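Local coordinates for oxidoreductase protein (Agrobacterium radiobacter, PDB 5UI9) that binds NAD and 2,3-dihydroxy-2-methylpropanoic acid and is probably an NAD-dependent oxidoreductase of the GFO/IDH/MocA family, at residues Pro132-Ile145 with Ile255-Pro268. Sequence-based numbering, arbitrary orientation.
Sequences PIQAVKAVLESGAI and IRLSQGYRLEVTGP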
loop_
_atom_site.group_PDB
_atom_site.type_symbol
_atom_site.label_atom_id
_atom_site.label_comp_id
_atom_site.label_asym_id
_atom_site.label_seq_id
_atom_site.Cartn_x
_atom_site.Cartn_y
_atom_site.Cartn_z
ATOM N N PRO A 132 9.799 -9.754 -15.408
ATOM C CA PRO A 132 8.513 -9.105 -15.097
ATOM C C PRO A 132 8.597 -7.592 -14.864
ATOM O O PRO A 132 7.661 -6.870 -15.221
ATOM C CB PRO A 132 8.043 -9.824 -13.819
ATOM C CG PRO A 132 9.264 -10.477 -13.270
ATOM C CD PRO A 132 10.085 -10.847 -14.468
ATOM N N ILE A 133 9.709 -7.120 -14.305
ATOM C CA ILE A 133 9.888 -5.680 -14.065
ATOM C C ILE A 133 10.140 -4.936 -15.380
ATOM O O ILE A 133 9.658 -3.822 -15.579
ATOM C CB ILE A 133 11.056 -5.382 -13.086
ATOM C CG1 ILE A 133 10.961 -6.224 -11.799
ATOM C CG2 ILE A 133 11.124 -3.890 -12.769
ATOM C CD1 ILE A 133 9.625 -6.198 -11.109
ATOM N N GLN A 134 10.917 -5.556 -16.260
ATOM C CA GLN A 134 11.145 -5.049 -17.616
ATOM C C GLN A 134 9.841 -4.949 -18.390
ATOM O O GLN A 134 9.627 -3.980 -19.115
ATOM C CB GLN A 134 12.128 -5.953 -18.373
ATOM C CG GLN A 134 13.553 -5.890 -17.833
ATOM C CD GLN A 134 14.296 -4.649 -18.289
ATOM O OE1 GLN A 134 14.410 -4.394 -19.487
ATOM N NE2 GLN A 134 14.811 -3.876 -17.337
ATOM N N ALA A 135 8.965 -5.936 -18.216
ATOM C CA ALA A 135 7.657 -5.928 -18.873
ATOM C C ALA A 135 6.763 -4.783 -18.376
ATOM O O ALA A 135 6.109 -4.121 -19.179
ATOM C CB ALA A 135 6.962 -7.267 -18.696
ATOM N N VAL A 136 6.743 -4.546 -17.066
ATOM C CA VAL A 136 6.003 -3.409 -16.493
ATOM C C VAL A 136 6.503 -2.086 -17.093
ATOM O O VAL A 136 5.703 -1.244 -17.500
ATOM C CB VAL A 136 6.089 -3.382 -14.940
ATOM C CG1 VAL A 136 5.550 -2.072 -14.356
ATOM C CG2 VAL A 136 5.333 -4.564 -14.344
ATOM N N LYS A 137 7.823 -1.918 -17.155
ATOM C CA LYS A 137 8.428 -0.729 -17.762
ATOM C C LYS A 137 8.018 -0.571 -19.231
ATOM O O LYS A 137 7.607 0.513 -19.645
ATOM C CB LYS A 137 9.954 -0.783 -17.633
ATOM C CG LYS A 137 10.706 0.417 -18.199
ATOM C CD LYS A 137 10.269 1.718 -17.549
ATOM C CE LYS A 137 11.310 2.805 -17.746
ATOM N NZ LYS A 137 10.800 4.099 -17.224
ATOM N N ALA A 138 8.106 -1.658 -19.998
ATOM C CA ALA A 138 7.787 -1.621 -21.430
ATOM C C ALA A 138 6.326 -1.265 -21.679
ATOM O O ALA A 138 6.032 -0.475 -22.566
ATOM C CB ALA A 138 8.136 -2.942 -22.106
ATOM N N VAL A 139 5.417 -1.826 -20.882
ATOM C CA VAL A 139 3.994 -1.483 -20.980
ATOM C C VAL A 139 3.757 0.012 -20.713
ATOM O O VAL A 139 3.040 0.668 -21.458
ATOM C CB VAL A 139 3.117 -2.328 -20.014
ATOM C CG1 VAL A 139 1.684 -1.802 -19.976
ATOM C CG2 VAL A 139 3.118 -3.800 -20.417
ATOM N N LEU A 140 4.350 0.532 -19.644
ATOM C CA LEU A 140 4.119 1.914 -19.230
ATOM C C LEU A 140 4.716 2.910 -20.228
ATOM O O LEU A 140 4.078 3.915 -20.561
ATOM C CB LEU A 140 4.690 2.139 -17.828
ATOM C CG LEU A 140 4.472 3.497 -17.157
ATOM C CD1 LEU A 140 2.998 3.836 -17.027
ATOM C CD2 LEU A 140 5.130 3.480 -15.790
ATOM N N GLU A 141 5.929 2.616 -20.707
ATOM C CA GLU A 141 6.589 3.416 -21.753
ATOM C C GLU A 141 5.803 3.434 -23.074
ATOM O O GLU A 141 5.822 4.435 -23.791
ATOM C CB GLU A 141 8.017 2.906 -22.009
ATOM C CG GLU A 141 8.991 3.074 -20.841
ATOM C CD GLU A 141 10.169 3.994 -21.145
ATOM O OE1 GLU A 141 11.308 3.481 -21.273
ATOM O OE2 GLU A 141 9.963 5.225 -21.253
ATOM N N SER A 142 5.111 2.339 -23.391
ATOM C CA SER A 142 4.286 2.261 -24.616
ATOM C C SER A 142 3.104 3.248 -24.662
ATOM O O SER A 142 2.580 3.517 -25.742
ATOM C CB SER A 142 3.747 0.835 -24.841
ATOM O OG SER A 142 2.604 0.568 -24.041
ATOM N N GLY A 143 2.683 3.759 -23.503
ATOM C CA GLY A 143 1.537 4.665 -23.407
ATOM C C GLY A 143 0.213 3.955 -23.175
ATOM O O GLY A 143 -0.824 4.611 -23.111
ATOM N N ALA A 144 0.245 2.628 -23.017
ATOM C CA ALA A 144 -0.961 1.798 -22.888
ATOM C C ALA A 144 -1.964 2.255 -21.815
ATOM O O ALA A 144 -3.176 2.139 -22.015
ATOM C CB ALA A 144 -0.568 0.349 -22.638
ATOM N N ILE A 145 -1.461 2.760 -20.689
ATOM C CA ILE A 145 -2.320 3.180 -19.569
ATOM C C ILE A 145 -2.307 4.691 -19.303
ATOM O O ILE A 145 -2.806 5.138 -18.265
ATOM C CB ILE A 145 -1.986 2.403 -18.274
ATOM C CG1 ILE A 145 -0.599 2.754 -17.715
ATOM C CG2 ILE A 145 -2.100 0.906 -18.521
ATOM C CD1 ILE A 145 -0.493 2.450 -16.230
ATOM N N ILE A 255 -1.921 -1.226 -14.616
ATOM C CA ILE A 255 -1.065 -2.404 -14.670
ATOM C C ILE A 255 -1.182 -3.111 -13.325
ATOM O O ILE A 255 -1.106 -2.469 -12.279
ATOM C CB ILE A 255 0.418 -2.042 -14.931
ATOM C CG1 ILE A 255 0.594 -1.419 -16.321
ATOM C CG2 ILE A 255 1.313 -3.273 -14.774
ATOM C CD1 ILE A 255 1.942 -0.744 -16.527
ATOM N N ARG A 256 -1.357 -4.432 -13.359
ATOM C CA ARG A 256 -1.370 -5.255 -12.150
ATOM C C ARG A 256 -0.486 -6.480 -12.357
ATOM O O ARG A 256 -0.862 -7.424 -13.064
ATOM C CB ARG A 256 -2.798 -5.678 -11.785
ATOM C CG ARG A 256 -3.723 -4.530 -11.374
ATOM C CD ARG A 256 -3.439 -4.038 -9.958
ATOM N NE ARG A 256 -4.350 -2.974 -9.507
ATOM C CZ ARG A 256 -4.259 -1.678 -9.834
ATOM N NH1 ARG A 256 -3.299 -1.224 -10.653
ATOM N NH2 ARG A 256 -5.147 -0.817 -9.343
ATOM N N LEU A 257 0.700 -6.440 -11.755
ATOM C CA LEU A 257 1.620 -7.567 -11.747
ATOM C C LEU A 257 1.411 -8.297 -10.433
ATOM O O LEU A 257 1.782 -7.787 -9.378
ATOM C CB LEU A 257 3.073 -7.088 -11.879
ATOM C CG LEU A 257 4.170 -8.149 -11.747
ATOM C CD1 LEU A 257 3.985 -9.264 -12.764
ATOM C CD2 LEU A 257 5.537 -7.497 -11.909
ATOM N N SER A 258 0.818 -9.487 -10.508
ATOM C CA SER A 258 0.413 -10.255 -9.329
ATOM C C SER A 258 1.217 -11.550 -9.228
ATOM O O SER A 258 1.986 -11.886 -10.140
ATOM C CB SER A 258 -1.088 -10.542 -9.387
ATOM O OG SER A 258 -1.409 -11.324 -10.515
ATOM N N GLN A 259 1.050 -12.248 -8.104
ATOM C CA GLN A 259 1.766 -13.499 -7.793
ATOM C C GLN A 259 1.751 -14.487 -8.963
ATOM O O GLN A 259 0.747 -14.629 -9.634
ATOM C CB GLN A 259 1.165 -14.141 -6.520
ATOM C CG GLN A 259 1.368 -15.650 -6.311
ATOM C CD GLN A 259 2.601 -15.992 -5.499
ATOM O OE1 GLN A 259 2.618 -15.795 -4.281
ATOM N NE2 GLN A 259 3.624 -16.550 -6.160
ATOM N N GLY A 260 2.865 -15.181 -9.172
ATOM C CA GLY A 260 3.020 -16.118 -10.287
ATOM C C GLY A 260 3.319 -15.438 -11.614
ATOM O O GLY A 260 3.114 -16.036 -12.664
ATOM N N TYR A 261 3.800 -14.194 -11.556
ATOM C CA TYR A 261 4.189 -13.399 -12.729
ATOM C C TYR A 261 3.064 -13.135 -13.731
ATOM O O TYR A 261 3.306 -13.009 -14.932
ATOM C CB TYR A 261 5.390 -14.036 -13.431
ATOM C CG TYR A 261 6.521 -14.340 -12.492
ATOM C CD1 TYR A 261 7.314 -13.315 -12.000
ATOM C CD2 TYR A 261 6.801 -15.648 -12.088
ATOM C CE1 TYR A 261 8.365 -13.572 -11.135
ATOM C CE2 TYR A 261 7.853 -15.919 -11.214
ATOM C CZ TYR A 261 8.633 -14.874 -10.747
ATOM O OH TYR A 261 9.671 -15.103 -9.877
ATOM N N ARG A 262 1.839 -13.031 -13.228
ATOM C CA ARG A 262 0.696 -12.717 -14.065
ATOM C C ARG A 262 0.595 -11.204 -14.229
ATOM O O ARG A 262 0.562 -10.476 -13.244
ATOM C CB ARG A 262 -0.575 -13.281 -13.446
ATOM C CG ARG A 262 -1.778 -13.181 -14.370
ATOM C CD ARG A 262 -2.883 -14.150 -13.984
ATOM N NE ARG A 262 -3.653 -13.705 -12.819
ATOM C CZ ARG A 262 -4.622 -12.784 -12.837
ATOM N NH1 ARG A 262 -4.971 -12.164 -13.966
ATOM N NH2 ARG A 262 -5.253 -12.474 -11.704
ATOM N N LEU A 263 0.537 -10.742 -15.477
ATOM C CA LEU A 263 0.555 -9.318 -15.806
ATOM C C LEU A 263 -0.763 -8.915 -16.467
ATOM O O LEU A 263 -1.015 -9.262 -17.625
ATOM C CB LEU A 263 1.745 -9.020 -16.728
ATOM C CG LEU A 263 1.965 -7.595 -17.235
ATOM C CD1 LEU A 263 2.045 -6.605 -16.086
ATOM C CD2 LEU A 263 3.238 -7.553 -18.068
ATOM N N GLU A 264 -1.600 -8.202 -15.713
ATOM C CA GLU A 264 -2.874 -7.669 -16.206
ATOM C C GLU A 264 -2.701 -6.224 -16.617
ATOM O O GLU A 264 -2.333 -5.389 -15.796
ATOM C CB GLU A 264 -3.952 -7.716 -15.128
ATOM C CG GLU A 264 -4.903 -8.883 -15.242
ATOM C CD GLU A 264 -5.992 -8.839 -14.185
ATOM O OE1 GLU A 264 -6.542 -7.744 -13.915
ATOM O OE2 GLU A 264 -6.292 -9.912 -13.626
ATOM N N VAL A 265 -2.988 -5.935 -17.880
ATOM C CA VAL A 265 -2.946 -4.575 -18.400
ATOM C C VAL A 265 -4.319 -4.275 -18.970
ATOM O O VAL A 265 -4.783 -5.001 -19.850
ATOM C CB VAL A 265 -1.896 -4.426 -19.517
ATOM C CG1 VAL A 265 -1.938 -3.017 -20.112
ATOM C CG2 VAL A 265 -0.508 -4.773 -18.996
ATOM N N THR A 266 -4.977 -3.235 -18.462
ATOM C CA THR A 266 -6.247 -2.785 -19.039
ATOM C C THR A 266 -6.083 -1.345 -19.505
ATOM O O THR A 266 -5.539 -0.512 -18.782
ATOM C CB THR A 266 -7.456 -2.926 -18.075
ATOM O OG1 THR A 266 -7.467 -1.853 -17.132
ATOM C CG2 THR A 266 -7.435 -4.263 -17.339
ATOM N N GLY A 267 -6.535 -1.083 -20.727
ATOM C CA GLY A 267 -6.432 0.227 -21.355
ATOM C C GLY A 267 -7.701 0.545 -22.125
ATOM O O GLY A 267 -8.705 -0.157 -21.978
ATOM N N PRO A 268 -7.669 1.604 -22.954
ATOM C CA PRO A 268 -8.858 2.002 -23.728
ATOM C C PRO A 268 -9.453 0.895 -24.627
ATOM O O PRO A 268 -10.673 0.837 -24.785
ATOM C CB PRO A 268 -8.346 3.179 -24.570
ATOM C CG PRO A 268 -7.196 3.727 -23.794
ATOM C CD PRO A 268 -6.542 2.534 -23.166
#
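The hairpin of strands 255-258 and 262-266, in the large mixed sheet of the C-terminal domain, packs against helix 132-141 through Ile255, Leu257, Leu263 and Val265. The helix runs nearly antiparallel to the first strand (173°) and nearly parallel to the second (9°). Its axis passes each strand axis at a closest approach of about 10 Å. Ile255 loses the most surface. With chi1 at -65° the longer branch is turned away from its own carbonyl carbon and leads toward the helix, where CD1 at its end meets Val139 CG1 at 3.6 Å. The two side chains lie alongside each other, pointing opposite ways. The same Val139 methyl also touches Val265 CG2 at 3.8 Å, so one helix residue bridges both strands. One turn earlier, Val136 CG2 meets Leu257 CD2 at 3.8 Å, the two side chains lying at a slant. Leu257 CD2 also meets Pro132 CB. On the neighbouring strand, Leu263 CD2 reaches Ala135 CB at 3.8 Å.

At the hairpin end, Pro132 CG lies 3.7 Å from Tyr261 CD1 and approaches the ring obliquely. The turn ends in a G1 beta bulge, with Tyr261 and Arg262 together opposite Ser258. At the other end, the helix closes with a Schellman motif at Gly143. Ser142 OG donates to Val139 O (2.6 Å) and accepts from Ala144 N in an ST turn. The chain then turns toward the sheet. Ile145 CD1 meets Ile255 CG1 at 4.0 Å, with the two side chains roughly perpendicular.

Across the segments the contact is apolar packing. Strand 245-250 pairs with strand 253-258 and adds Ile246 and Ile248 to the apolar layer, while helix 175-191 packs beside helix 132-141. Helices laid along one face of an open, largely antiparallel sheet are typical of the GFO/IDH/MocA C-terminal domain.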